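Local coordinates for protein putative aminopeptidase (Leishmania major, PDB 5NTH) that probably acts as a manganese-dependent M17 leucyl aminopeptidase, removing residues from the N-termini of peptides, and here binds the inhibitor actinonin, at residues A[413-418]-A[506-511]; A[26-31]-A[212-217]; A[381-386]-A[470-475]. All coordinates share one frame; numbering follows the deposited sequence.

Contact 1 pairs two neighbouring central strands of the catalytic domain's mixed sheet, and its 413-418 segment leads to the manganese and actinonin site. Contact 2 sets segment 26-31, the end of helix 12-26 and the loop after it, against the buried part, 212-217, of helix 203-221. Both lie in the interior. Contact 3 is peripheral, its centre about 32 Å from the centre of the chain, and joins strand 381-383 to loop 470-475 at a subunit interface. No two contacts join the same helices or strands. The chemistry changes with place: a regular backbone network with a His-carboxylate pair in contact 1, a phenylalanine ring and two side-chain amides in contact 2, a glutamate-serine bond in contact 3.

Contact 1. Residues A[413-418]-A[506-511]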
loop_
_atom_site.group_PDB
_atom_site.type_symbol
_atom_site.label_atom_id
_atom_site.label_comp_id
_atom_site.label_asym_id
_atom_site.label_seq_id
_atom_site.Cartn_x
_atom_site.Cartn_y
_atom_site.Cartn_z
ATOM N N LEU A 413 11.872 -7.730 39.485
ATOM C CA LEU A 413 11.233 -6.667 38.747
ATOM C C LEU A 413 10.246 -7.208 37.732
ATOM O O LEU A 413 10.621 -7.971 36.836
ATOM C CB LEU A 413 12.252 -5.792 38.047
ATOM C CG LEU A 413 11.546 -4.491 37.676
ATOM C CD1 LEU A 413 12.378 -3.299 38.081
ATOM C CD2 LEU A 413 11.151 -4.479 36.204
ATOM N N ILE A 414 8.995 -6.772 37.875
ATOM C CA ILE A 414 7.934 -7.150 36.961
ATOM C C ILE A 414 7.578 -5.986 36.062
ATOM O O ILE A 414 7.069 -4.968 36.537
ATOM C CB ILE A 414 6.653 -7.565 37.688
ATOM C CG1 ILE A 414 6.969 -8.645 38.715
ATOM C CG2 ILE A 414 5.632 -8.051 36.669
ATOM C CD1 ILE A 414 5.749 -9.099 39.482
ATOM N N ASP A 415 7.798 -6.184 34.765
ATOM C CA ASP A 415 7.549 -5.164 33.750
ATOM C C ASP A 415 6.309 -5.573 32.985
ATOM O O ASP A 415 6.212 -6.695 32.476
ATOM C CB ASP A 415 8.770 -5.066 32.816
ATOM C CG ASP A 415 8.799 -3.780 31.983
ATOM O OD1 ASP A 415 8.716 -2.683 32.572
ATOM O OD2 ASP A 415 8.946 -3.865 30.736
ATOM N N MET A 416 5.339 -4.677 32.917
ATOM C CA MET A 416 4.082 -5.011 32.249
ATOM C C MET A 416 3.682 -3.902 31.333
ATOM O O MET A 416 3.619 -2.754 31.751
ATOM C CB MET A 416 2.962 -5.297 33.248
ATOM C CG MET A 416 1.723 -5.870 32.600
ATOM S SD MET A 416 0.377 -6.110 33.763
ATOM C CE MET A 416 0.906 -7.565 34.640
ATOM N N ALA A 417 3.378 -4.269 30.089
ATOM C CA ALA A 417 3.202 -3.301 29.026
ATOM C C ALA A 417 2.417 -3.875 27.850
ATOM O O ALA A 417 2.580 -5.047 27.520
ATOM C CB ALA A 417 4.559 -2.852 28.570
ATOM N N THR A 418 1.540 -3.059 27.257
ATOM C CA THR A 418 0.919 -3.348 25.945
ATOM C C THR A 418 1.945 -2.932 24.899
ATOM O O THR A 418 1.919 -1.821 24.383
ATOM C CB THR A 418 -0.381 -2.538 25.712
ATOM O OG1 THR A 418 -0.130 -1.162 25.985
ATOM C CG2 THR A 418 -1.493 -2.988 26.634
ATOM N N GLY A 506 18.503 -9.725 40.736
ATOM C CA GLY A 506 17.501 -10.803 40.561
ATOM C C GLY A 506 16.689 -10.730 39.256
ATOM O O GLY A 506 16.923 -9.881 38.413
ATOM N N PRO A 507 15.702 -11.614 39.088
ATOM C CA PRO A 507 15.023 -11.740 37.819
ATOM C C PRO A 507 14.283 -10.498 37.323
ATOM O O PRO A 507 13.683 -9.741 38.107
ATOM C CB PRO A 507 13.992 -12.837 38.092
ATOM C CG PRO A 507 14.492 -13.548 39.275
ATOM C CD PRO A 507 15.060 -12.453 40.103
ATOM N N PHE A 508 14.314 -10.338 36.007
ATOM C CA PHE A 508 13.528 -9.342 35.309
ATOM C C PHE A 508 12.502 -10.102 34.487
ATOM O O PHE A 508 12.887 -10.942 33.653
ATOM C CB PHE A 508 14.452 -8.553 34.399
ATOM C CG PHE A 508 13.746 -7.651 33.443
ATOM C CD1 PHE A 508 13.178 -6.470 33.887
ATOM C CD2 PHE A 508 13.664 -7.978 32.100
ATOM C CE1 PHE A 508 12.528 -5.633 33.015
ATOM C CE2 PHE A 508 13.031 -7.139 31.217
ATOM C CZ PHE A 508 12.464 -5.961 31.677
ATOM N N VAL A 509 11.221 -9.824 34.744
ATOM C CA VAL A 509 10.101 -10.526 34.096
ATOM C C VAL A 509 9.263 -9.521 33.385
ATOM O O VAL A 509 8.585 -8.720 34.021
ATOM C CB VAL A 509 9.175 -11.240 35.091
ATOM C CG1 VAL A 509 8.111 -12.055 34.373
ATOM C CG2 VAL A 509 9.994 -12.154 35.975
ATOM N N HIS A 510 9.309 -9.603 32.060
ATOM C CA HIS A 510 8.623 -8.679 31.183
ATOM C C HIS A 510 7.393 -9.323 30.623
ATOM O O HIS A 510 7.505 -10.347 29.968
ATOM C CB HIS A 510 9.542 -8.312 30.061
ATOM C CG HIS A 510 8.928 -7.427 29.025
ATOM N ND1 HIS A 510 8.874 -6.059 29.153
ATOM C CD2 HIS A 510 8.404 -7.712 27.816
ATOM C CE1 HIS A 510 8.314 -5.539 28.080
ATOM N NE2 HIS A 510 8.030 -6.521 27.248
ATOM N N VAL A 511 6.231 -8.722 30.887
ATOM C CA VAL A 511 4.966 -9.244 30.380
ATOM C C VAL A 511 4.383 -8.326 29.314
ATOM O O VAL A 511 3.975 -7.192 29.575
ATOM C CB VAL A 511 3.934 -9.465 31.494
ATOM C CG1 VAL A 511 2.710 -10.175 30.933
ATOM C CG2 VAL A 511 4.529 -10.292 32.610
#
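Leu413, Ile414, Asp415 and Met416 pair with Phe508, Val509, His510 and Val511 as adjacent parallel strands in the mixed sheet of the M17 catalytic domain. The short strand axes come within 4.6 Å of each other, at 15°. Backbone hydrogen bonds carry the pairing. Leu413 N donates to Pro507 O, and Val509 N to Leu413 O. Asp415 N and Val511 N continue the pattern to Val509 O and Asp415 O. Ala417 N closes it on Val511 O at 3.0 Å. CA-H...O contacts lie between these bonds, such as Ile414 CA to Val509 O at 3.4 Å.

Apolar contacts occur on both faces. On the face of Leu413, Asp415, Phe508 and His510, Leu413 CD2 sits at the edge of the Phe508 ring, 3.7 Å from Phe508 CE1. Asp415 CB lies obliquely to that ring, 3.8 Å from Phe508 CE1. Helix 391-404 packs on Leu413 and Asp415. On the other face, Met416 CG lies 4.4 Å from Val511 CB, a looser contact.

The strand 412-417 is also bonded to strand 291-300, so it is held from both sides. Ala417 packs on the manganese ligand Lys298, and Thr418 OG1 bonds to the manganese ligand Asp321. The end of strand 412-417 thus lies next to metal-binding residues.

The polar side-chain contact is between Asp415 and His510. Both have CG anti to the backbone N, and they run side by side. The carboxylate and ring planes are 31° apart. His510 ND1 donates to the anti lone pair of Asp415 OD2 at 2.7 Å, with OD2 in the ring plane.

Contact 2. Residues A[26-31]-A[212-217]; sequences TNFKSN and SVQLCQ
Phe28 and Gln214 cross at about a right angle, where segment 26-31, the end of helix 12-26 and the loop after it, meets helix 203-221. The Phe28 ring and the Gln214 amide have planes 84° apart. The ring meets the start of the glutamine chain: Phe28 CE2 lies 3.5 Å from Gln214 CB, in an oblique approach. Phe28 has CG anti to the backbone N (chi1 -169°). This torsion carries the ring to the helix, and Leu215 CA sits over one face toward the rim. Phe28 CD2 is also 4.1 Å from Leu215 CB. The aromatic ring therefore packs against both backbone and side chain of one helical turn.

Beyond CG the Gln214 chain is extended, which brings its amide to Ser30 and Asn31. Asn31 and Gln214 also cross at about a right angle, with their amide planes 60° apart. Gln214 NE2 donates to Asn31 OD1 at 3.2 Å, from well off the carbonyl plane of Asn31. Asn31 N gives a weak bond to Gln214 OE1 at 3.4 Å. Gln214 OE1 also lies 3.2 Å from Ser30 CB. One buried amide thus meets the loop with its donor and, more weakly, with its acceptor. Gln214 NE2 has its stronger partner in Ala156 O, while Ser30 OG bonds to Val32 N.

This is packing away from the annotated sites. The loop leads into strand 32-34, outermost in its sheet within this chain, and Asn31 has a backbone hydrogen bond with Leu181 of strand 181-185. Helix 229-243 adds Tyr239 against Phe28 and Leu215, and helix 323-341 packs on Leu215 through Cys330.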
loop_
_atom_site.group_PDB
_atom_site.type_symbol
_atom_site.label_atom_id
_atom_site.label_comp_id
_atom_site.label_asym_id
_atom_site.label_seq_id
_atom_site.Cartn_x
_atom_site.Cartn_y
_atom_site.Cartn_z
ATOM N N THR A 26 -11.767 6.809 42.416
ATOM C CA THR A 26 -11.194 6.707 43.755
ATOM C C THR A 26 -12.081 5.980 44.783
ATOM O O THR A 26 -11.549 5.397 45.691
ATOM C CB THR A 26 -10.740 8.068 44.334
ATOM O OG1 THR A 26 -11.867 8.898 44.605
ATOM C CG2 THR A 26 -9.805 8.794 43.372
ATOM N N ASN A 27 -13.401 6.004 44.649
ATOM C CA ASN A 27 -14.270 5.203 45.521
ATOM C C ASN A 27 -14.793 3.927 44.874
ATOM O O ASN A 27 -15.734 3.309 45.376
ATOM C CB ASN A 27 -15.475 6.023 45.976
ATOM C CG ASN A 27 -15.075 7.340 46.591
ATOM O OD1 ASN A 27 -15.407 8.404 46.060
ATOM N ND2 ASN A 27 -14.337 7.283 47.708
ATOM N N PHE A 28 -14.187 3.508 43.774
ATOM C CA PHE A 28 -14.713 2.388 43.014
ATOM C C PHE A 28 -14.906 1.133 43.858
ATOM O O PHE A 28 -14.027 0.769 44.623
ATOM C CB PHE A 28 -13.772 2.068 41.850
ATOM C CG PHE A 28 -14.348 1.117 40.885
ATOM C CD1 PHE A 28 -15.132 1.570 39.873
ATOM C CD2 PHE A 28 -14.150 -0.234 41.031
ATOM C CE1 PHE A 28 -15.701 0.684 38.981
ATOM C CE2 PHE A 28 -14.702 -1.133 40.158
ATOM C CZ PHE A 28 -15.491 -0.671 39.128
ATOM N N LYS A 29 -16.050 0.478 43.701
ATOM C CA LYS A 29 -16.236 -0.885 44.175
ATOM C C LYS A 29 -16.757 -1.762 43.073
ATOM O O LYS A 29 -17.577 -1.340 42.262
ATOM C CB LYS A 29 -17.212 -0.925 45.341
ATOM C CG LYS A 29 -16.643 -0.228 46.563
ATOM C CD LYS A 29 -17.538 -0.347 47.801
ATOM C CE LYS A 29 -16.957 0.427 49.000
ATOM N NZ LYS A 29 -16.813 1.908 48.761
ATOM N N SER A 30 -16.330 -3.016 43.060
ATOM C CA SER A 30 -16.887 -3.937 42.091
ATOM C C SER A 30 -18.386 -4.074 42.354
ATOM O O SER A 30 -18.925 -3.533 43.325
ATOM C CB SER A 30 -16.189 -5.307 42.114
ATOM O OG SER A 30 -16.947 -6.325 42.739
ATOM N N ASN A 31 -19.054 -4.793 41.474
ATOM C CA ASN A 31 -20.450 -5.094 41.676
ATOM C C ASN A 31 -20.624 -6.571 41.736
ATOM O O ASN A 31 -21.614 -7.111 41.238
ATOM C CB ASN A 31 -21.309 -4.478 40.560
ATOM C CG ASN A 31 -21.072 -5.118 39.182
ATOM O OD1 ASN A 31 -20.072 -5.850 38.929
ATOM N ND2 ASN A 31 -22.005 -4.838 38.271
ATOM N N SER A 212 -10.386 -4.469 42.038
ATOM C CA SER A 212 -9.202 -4.125 41.276
ATOM C C SER A 212 -9.289 -4.498 39.795
ATOM O O SER A 212 -8.818 -3.742 38.962
ATOM C CB SER A 212 -7.911 -4.726 41.879
ATOM O OG SER A 212 -7.308 -3.832 42.812
ATOM N N VAL A 213 -9.818 -5.660 39.456
ATOM C CA VAL A 213 -9.937 -6.016 38.045
ATOM C C VAL A 213 -10.842 -4.970 37.354
ATOM O O VAL A 213 -10.491 -4.381 36.329
ATOM C CB VAL A 213 -10.539 -7.414 37.858
ATOM C CG1 VAL A 213 -11.119 -7.593 36.471
ATOM C CG2 VAL A 213 -9.520 -8.492 38.100
ATOM N N GLN A 214 -12.001 -4.725 37.934
ATOM C CA GLN A 214 -12.912 -3.736 37.382
ATOM C C GLN A 214 -12.446 -2.274 37.388
ATOM O O GLN A 214 -12.804 -1.529 36.476
ATOM C CB GLN A 214 -14.257 -3.844 38.065
ATOM C CG GLN A 214 -15.031 -4.999 37.490
ATOM C CD GLN A 214 -16.358 -5.155 38.140
ATOM O OE1 GLN A 214 -16.676 -4.421 39.047
ATOM N NE2 GLN A 214 -17.137 -6.113 37.684
ATOM N N LEU A 215 -11.695 -1.851 38.399
ATOM C CA LEU A 215 -11.089 -0.525 38.341
ATOM C C LEU A 215 -10.144 -0.503 37.133
ATOM O O LEU A 215 -10.067 0.462 36.385
ATOM C CB LEU A 215 -10.317 -0.197 39.607
ATOM C CG LEU A 215 -9.543 1.105 39.556
ATOM C CD1 LEU A 215 -10.347 2.262 38.985
ATOM C CD2 LEU A 215 -9.048 1.475 40.929
ATOM N N CYS A 216 -9.465 -1.610 36.919
ATOM C CA CYS A 216 -8.578 -1.719 35.796
ATOM C C CYS A 216 -9.320 -1.594 34.467
ATOM O O CYS A 216 -8.886 -0.846 33.599
ATOM C CB CYS A 216 -7.789 -3.015 35.877
ATOM S SG CYS A 216 -6.571 -3.074 34.600
ATOM N N GLN A 217 -10.437 -2.290 34.311
ATOM C CA GLN A 217 -11.244 -2.137 33.101
ATOM C C GLN A 217 -11.727 -0.684 32.894
ATOM O O GLN A 217 -11.831 -0.241 31.763
ATOM C CB GLN A 217 -12.447 -3.063 33.104
ATOM C CG GLN A 217 -12.133 -4.547 33.109
ATOM C CD GLN A 217 -13.409 -5.395 33.156
ATOM O OE1 GLN A 217 -14.115 -5.367 34.143
ATOM N NE2 GLN A 217 -13.705 -6.139 32.086
#

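Contact 3. Residues A[381-386]-A[470-475]; sequences SVEVMN and YKSPCA
Glu383 and Ser472 join the short strand 381-383 to an ST turn in the loop 470-475. The strand is the middle one of a small three-stranded sheet in the catalytic domain, between 373-375 and 477-478. The loop leads into strand 477-478, which pairs with strand 381-383 through the backbone.

Hydrogen bonds and one salt bridge form the polar part. Ser472 OG donates to Glu383 OE1 at 2.6 Å. It meets the oxygen from above the carboxylate plane, 43° out of it. The glutamate has CG anti to the backbone N (chi1 -163°) and is extended beyond, which carries its carboxylate to the loop. The serine hydroxyl also accepts from the backbone, with Cys474 N at 3.2 Å from Ser472 OG, the bond that defines the ST turn. Ala475 N adds a weak bond to the same oxygen. Ser472 OG is thus gripped by the turn while it donates to the strand. Glu383 OE1 has a second partner in a salt bridge from Arg478 NE, whose positive charge would help to balance the buried carboxylate.

Van der Waals contacts fill in around these bonds. Cys474 SG rests 3.8 Å from Glu383 OE2, and Pro473 CD lies 3.9 Å from Glu383 OE1. Ala475 CB comes within 4.0 Å of Glu383 CB.

The contact lies where two copies of the protein meet, with Lys166 of the second subunit touching Ser381 and Lys319 of that subunit touching Glu383. At the start of the strand, the Ser381 hydroxyl has its main polar partner in Asp476 N. Ser381 OG also touches the loop directly, 3.4 Å from Ala475 CB.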
loop_
_atom_site.group_PDB
_atom_site.type_symbol
_atom_site.label_atom_id
_atom_site.label_comp_id
_atom_site.label_asym_id
_atom_site.label_seq_id
_atom_site.Cartn_x
_atom_site.Cartn_y
_atom_site.Cartn_z
ATOM N N SER A 381 22.723 5.707 25.742
ATOM C CA SER A 381 22.212 6.597 24.705
ATOM C C SER A 381 21.375 5.812 23.694
ATOM O O SER A 381 21.739 4.699 23.322
ATOM C CB SER A 381 23.373 7.305 24.004
ATOM O OG SER A 381 24.188 6.375 23.318
ATOM N N VAL A 382 20.267 6.383 23.241
ATOM C CA VAL A 382 19.367 5.648 22.362
ATOM C C VAL A 382 19.099 6.414 21.095
ATOM O O VAL A 382 18.734 7.585 21.148
ATOM C CB VAL A 382 18.020 5.330 23.053
ATOM C CG1 VAL A 382 17.055 4.669 22.081
ATOM C CG2 VAL A 382 18.254 4.395 24.212
ATOM N N GLU A 383 19.248 5.747 19.959
ATOM C CA GLU A 383 18.935 6.376 18.676
ATOM C C GLU A 383 17.513 6.008 18.247
ATOM O O GLU A 383 17.244 4.872 17.868
ATOM C CB GLU A 383 19.923 5.967 17.580
ATOM C CG GLU A 383 19.853 6.918 16.379
ATOM C CD GLU A 383 20.633 6.456 15.157
ATOM O OE1 GLU A 383 21.135 5.306 15.180
ATOM O OE2 GLU A 383 20.719 7.253 14.167
ATOM N N VAL A 384 16.626 6.982 18.276
ATOM C CA VAL A 384 15.225 6.756 17.956
ATOM C C VAL A 384 15.037 6.591 16.470
ATOM O O VAL A 384 15.134 7.543 15.751
ATOM C CB VAL A 384 14.368 7.944 18.431
ATOM C CG1 VAL A 384 12.903 7.730 18.088
ATOM C CG2 VAL A 384 14.527 8.147 19.942
ATOM N N MET A 385 14.738 5.388 16.012
ATOM C CA MET A 385 14.466 5.134 14.589
ATOM C C MET A 385 12.994 5.100 14.242
ATOM O O MET A 385 12.619 5.344 13.089
ATOM C CB MET A 385 15.069 3.806 14.185
ATOM C CG MET A 385 16.560 3.712 14.409
ATOM S SD MET A 385 17.450 4.512 13.069
ATOM C CE MET A 385 17.315 6.252 13.449
ATOM N N ASN A 386 12.170 4.750 15.219
ATOM C CA ASN A 386 10.738 4.770 15.068
ATOM C C ASN A 386 10.134 5.283 16.324
ATOM O O ASN A 386 10.263 4.621 17.360
ATOM C CB ASN A 386 10.176 3.391 14.787
ATOM C CG ASN A 386 8.723 3.459 14.364
ATOM O OD1 ASN A 386 7.883 3.835 15.164
ATOM N ND2 ASN A 386 8.426 3.156 13.101
ATOM N N TYR A 470 20.045 -4.298 17.280
ATOM C CA TYR A 470 19.868 -2.949 17.840
ATOM C C TYR A 470 21.104 -2.040 17.719
ATOM O O TYR A 470 21.125 -0.929 18.310
ATOM C CB TYR A 470 19.571 -3.074 19.339
ATOM C CG TYR A 470 18.143 -3.185 19.707
ATOM C CD1 TYR A 470 17.287 -2.121 19.542
ATOM C CD2 TYR A 470 17.662 -4.327 20.294
ATOM C CE1 TYR A 470 15.955 -2.216 19.894
ATOM C CE2 TYR A 470 16.338 -4.429 20.671
ATOM C CZ TYR A 470 15.487 -3.364 20.449
ATOM O OH TYR A 470 14.178 -3.437 20.826
ATOM N N LYS A 471 22.138 -2.523 17.015
ATOM C CA LYS A 471 23.356 -1.752 16.809
ATOM C C LYS A 471 23.018 -0.428 16.099
ATOM O O LYS A 471 22.277 -0.424 15.116
ATOM C CB LYS A 471 24.340 -2.545 15.968
ATOM C CG LYS A 471 24.936 -3.776 16.639
ATOM C CD LYS A 471 25.898 -4.516 15.685
ATOM C CE LYS A 471 27.181 -5.053 16.357
ATOM N NZ LYS A 471 26.919 -6.082 17.420
ATOM N N SER A 472 23.525 0.667 16.659
ATOM C CA SER A 472 23.496 1.985 16.068
ATOM C C SER A 472 24.915 2.457 15.745
ATOM O O SER A 472 25.793 2.215 16.501
ATOM C CB SER A 472 22.899 2.961 17.066
ATOM O OG SER A 472 23.010 4.299 16.606
ATOM N N PRO A 473 25.122 3.187 14.648
ATOM C CA PRO A 473 26.412 3.821 14.385
ATOM C C PRO A 473 26.821 5.005 15.299
ATOM O O PRO A 473 27.978 5.383 15.288
ATOM C CB PRO A 473 26.284 4.317 12.918
ATOM C CG PRO A 473 24.845 4.276 12.549
ATOM C CD PRO A 473 24.125 3.468 13.596
ATOM N N CYS A 474 25.895 5.605 16.051
ATOM C CA CYS A 474 26.217 6.809 16.849
ATOM C C CYS A 474 25.587 6.861 18.260
ATOM O O CYS A 474 25.559 7.891 18.929
ATOM C CB CYS A 474 25.810 8.013 16.044
ATOM S SG CYS A 474 24.018 8.098 15.831
ATOM N N ALA A 475 25.103 5.731 18.733
ATOM C CA ALA A 475 24.542 5.647 20.077
ATOM C C ALA A 475 24.677 4.230 20.555
ATOM O O ALA A 475 25.026 3.325 19.795
ATOM C CB ALA A 475 23.091 6.061 20.072
#